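Local coordinates for capsular polysaccharide export system protein KpsC (Thermosulfurimonas dismutans, PDB 6MGB), which probably transfers a Kdo sugar in beta-(2,4) linkage during synthesis of the glycolipid anchor of bacterial capsules, at residues A[106-111]-A[294-299]. Numbering follows the deposited sequence.
Sequences SLLENL and AAAYLL
Ala-294 O accepts two backbone bonds, from Leu-298 N at 3.0 Å and from Leu-299 N at 3.1 Å. The second marks a pi-type turn at 294-299, whose last residue, Leu-299, meets Leu-111 of the facing helix. There Leu-111 CD1 lies 4.4 Å from Leu-299 CB. The axes of the segments 107-111 and 294-299 approach to 9.7 Å, and their N-to-C directions differ by 127°.

Leu-108 makes the closest contacts. Its CG is anti to the backbone N (chi1 177°), beside the carbonyl carbon. Both methyls reach the other helix. Leu-108 CD1 sits over the peptide between Ala-295 and Ala-296, 3.7 Å from Ala-296 CA. Leu-108 CD1 also lies 4.0 Å from Ala-295 CB. Leu-108 CD2 is 4.1 Å from Ala-296 CB. The short alanine side chains let the leucine methyl reach the main chain. Leu-111 CB adds a looser contact with Ala-295 CB.

Ser-106 is the N-cap of helix 107-114. Its OG accepts a nearly straight bond from Glu-109 N (171°). Glu-109 forms salt bridges with Arg-282 and Arg-283. Tyr-297 CB points away from this interface, and its OH makes a weak hydrogen bond to Gln-248, a CMP-binding residue. The contact thus joins two helices of the GT-B-type enzyme near its nucleotide site, without lining it. No hydrogen bond crosses between the segments, so their direct association rests on apolar burial and van der Waals contact.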
ATOM      1  N   SER A 106       7.376   4.078 -11.595  1.00 24.20           N
ATOM      2  CA  SER A 106       5.957   4.300 -11.371  1.00 27.41           C
ATOM      3  C   SER A 106       5.737   5.799 -11.229  1.00 25.62           C
ATOM      4  O   SER A 106       6.687   6.570 -11.064  1.00 22.80           O
ATOM      5  CB  SER A 106       5.454   3.564 -10.123  1.00 21.39           C
ATOM      6  OG  SER A 106       5.938   4.182  -8.940  1.00 22.68           O
ATOM      7  N   LEU A 107       4.474   6.223 -11.296  1.00 25.87           N
ATOM      8  CA  LEU A 107       4.179   7.634 -11.066  1.00 21.34           C
ATOM      9  C   LEU A 107       4.719   8.082  -9.714  1.00 21.97           C
ATOM     10  O   LEU A 107       5.315   9.158  -9.600  1.00 24.49           O
ATOM     11  CB  LEU A 107       2.673   7.884 -11.154  1.00 26.15           C
ATOM     12  CG  LEU A 107       2.217   9.288 -10.735  1.00 29.48           C
ATOM     13  CD1 LEU A 107       2.829  10.354 -11.637  1.00 34.31           C
ATOM     14  CD2 LEU A 107       0.702   9.389 -10.734  1.00 31.66           C
ATOM     15  N   LEU A 108       4.534   7.258  -8.680  1.00 24.87           N
ATOM     16  CA  LEU A 108       5.001   7.626  -7.347  1.00 23.68           C
ATOM     17  C   LEU A 108       6.519   7.742  -7.314  1.00 25.15           C
ATOM     18  O   LEU A 108       7.067   8.711  -6.775  1.00 23.14           O
ATOM     19  CB  LEU A 108       4.511   6.605  -6.319  1.00 27.95           C
ATOM     20  CG  LEU A 108       4.984   6.824  -4.879  1.00 24.50           C
ATOM     21  CD1 LEU A 108       4.638   8.222  -4.387  1.00 27.68           C
ATOM     22  CD2 LEU A 108       4.382   5.779  -3.954  1.00 25.88           C
ATOM     23  N   GLU A 109       7.220   6.760  -7.887  1.00 24.19           N
ATOM     24  CA  GLU A 109       8.676   6.821  -7.910  1.00 23.04           C
ATOM     25  C   GLU A 109       9.155   8.062  -8.651  1.00 22.21           C
ATOM     26  O   GLU A 109      10.143   8.689  -8.254  1.00 24.36           O
ATOM     27  CB  GLU A 109       9.252   5.562  -8.556  1.00 23.56           C
ATOM     28  CG  GLU A 109      10.762   5.438  -8.401  1.00 24.63           C
ATOM     29  CD  GLU A 109      11.341   4.288  -9.198  1.00 27.24           C
ATOM     30  OE1 GLU A 109      11.621   3.228  -8.600  1.00 27.32           O
ATOM     31  OE2 GLU A 109      11.513   4.444 -10.425  1.00 28.46           O
ATOM     32  N   ASN A 110       8.465   8.433  -9.732  1.00 22.54           N
ATOM     33  CA  ASN A 110       8.837   9.636 -10.468  1.00 25.33           C
ATOM     34  C   ASN A 110       8.640  10.884  -9.614  1.00 27.21           C
ATOM     35  O   ASN A 110       9.490  11.781  -9.610  1.00 26.61           O
ATOM     36  CB  ASN A 110       8.028   9.734 -11.763  1.00 28.88           C
ATOM     37  CG  ASN A 110       8.493   8.750 -12.824  1.00 25.88           C
ATOM     38  OD1 ASN A 110       9.579   8.175 -12.730  1.00 29.78           O
ATOM     39  ND2 ASN A 110       7.675   8.571 -13.858  1.00 28.46           N
ATOM     40  N   LEU A 111       7.523  10.959  -8.884  1.00 26.04           N
ATOM     41  CA  LEU A 111       7.308  12.089  -7.984  1.00 27.94           C
ATOM     42  C   LEU A 111       8.434  12.199  -6.966  1.00 24.91           C
ATOM     43  O   LEU A 111       8.931  13.298  -6.691  1.00 26.94           O
ATOM     44  CB  LEU A 111       5.963  11.947  -7.270  1.00 29.92           C
ATOM     45  CG  LEU A 111       4.709  12.210  -8.104  1.00 33.61           C
ATOM     46  CD1 LEU A 111       3.468  11.805  -7.328  1.00 40.22           C
ATOM     47  CD2 LEU A 111       4.626  13.674  -8.504  1.00 35.93           C
ATOM     48  N   ALA A 294       3.903  12.867   1.894  1.00 23.64           N
ATOM     49  CA  ALA A 294       3.158  13.832   1.090  1.00 21.58           C
ATOM     50  C   ALA A 294       2.887  13.291  -0.309  1.00 20.97           C
ATOM     51  O   ALA A 294       1.754  13.341  -0.800  1.00 22.85           O
ATOM     52  CB  ALA A 294       3.925  15.152   1.016  1.00 24.98           C
ATOM     53  N   ALA A 295       3.919  12.769  -0.972  1.00 23.78           N
ATOM     54  CA  ALA A 295       3.732  12.227  -2.313  1.00 28.64           C
ATOM     55  C   ALA A 295       2.863  10.973  -2.287  1.00 24.82           C
ATOM     56  O   ALA A 295       1.941  10.826  -3.097  1.00 24.49           O
ATOM     57  CB  ALA A 295       5.089  11.923  -2.947  1.00 26.02           C
ATOM     58  N   ALA A 296       3.140  10.060  -1.354  1.00 21.73           N
ATOM     59  CA  ALA A 296       2.503   8.747  -1.392  1.00 23.46           C
ATOM     60  C   ALA A 296       1.038   8.813  -0.974  1.00 23.82           C
ATOM     61  O   ALA A 296       0.192   8.127  -1.560  1.00 23.57           O
ATOM     62  CB  ALA A 296       3.266   7.769  -0.501  1.00 23.94           C
ATOM     63  N   TYR A 297       0.716   9.617   0.040  1.00 26.42           N
ATOM     64  CA  TYR A 297      -0.633   9.628   0.596  1.00 23.20           C
ATOM     65  C   TYR A 297      -1.472  10.823   0.156  1.00 24.69           C
ATOM     66  O   TYR A 297      -2.695  10.692   0.049  1.00 26.75           O
ATOM     67  CB  TYR A 297      -0.573   9.588   2.131  1.00 24.81           C
ATOM     68  CG  TYR A 297      -0.524   8.183   2.720  1.00 25.68           C
ATOM     69  CD1 TYR A 297       0.397   7.246   2.264  1.00 27.31           C
ATOM     70  CD2 TYR A 297      -1.388   7.804   3.744  1.00 26.33           C
ATOM     71  CE1 TYR A 297       0.448   5.970   2.801  1.00 26.10           C
ATOM     72  CE2 TYR A 297      -1.342   6.530   4.287  1.00 25.87           C
ATOM     73  CZ  TYR A 297      -0.422   5.618   3.811  1.00 26.95           C
ATOM     74  OH  TYR A 297      -0.366   4.348   4.340  1.00 30.23           O
ATOM     75  N   LEU A 298      -0.866  11.981  -0.107  1.00 26.23           N
ATOM     76  CA  LEU A 298      -1.645  13.147  -0.517  1.00 23.92           C
ATOM     77  C   LEU A 298      -1.767  13.268  -2.036  1.00 29.19           C
ATOM     78  O   LEU A 298      -2.872  13.445  -2.557  1.00 31.22           O
ATOM     79  CB  LEU A 298      -1.034  14.426   0.066  1.00 26.02           C
ATOM     80  CG  LEU A 298      -1.579  14.860   1.429  1.00 29.17           C
ATOM     81  CD1 LEU A 298      -1.099  13.931   2.533  1.00 30.11           C
ATOM     82  CD2 LEU A 298      -1.191  16.300   1.728  1.00 30.58           C
ATOM     83  N   LEU A 299      -0.650  13.172  -2.758  1.00 23.51           N
ATOM     84  CA  LEU A 299      -0.647  13.427  -4.196  1.00 26.19           C
ATOM     85  C   LEU A 299      -0.997  12.198  -5.028  1.00 25.08           C
ATOM     86  O   LEU A 299      -1.729  12.307  -6.018  1.00 22.48           O
ATOM     87  CB  LEU A 299       0.724  13.944  -4.634  1.00 24.32           C
ATOM     88  CG  LEU A 299       1.257  15.199  -3.937  1.00 37.93           C
ATOM     89  CD1 LEU A 299       2.537  15.664  -4.616  1.00 34.11           C
ATOM     90  CD2 LEU A 299       0.221  16.313  -3.922  1.00 43.99           C
TER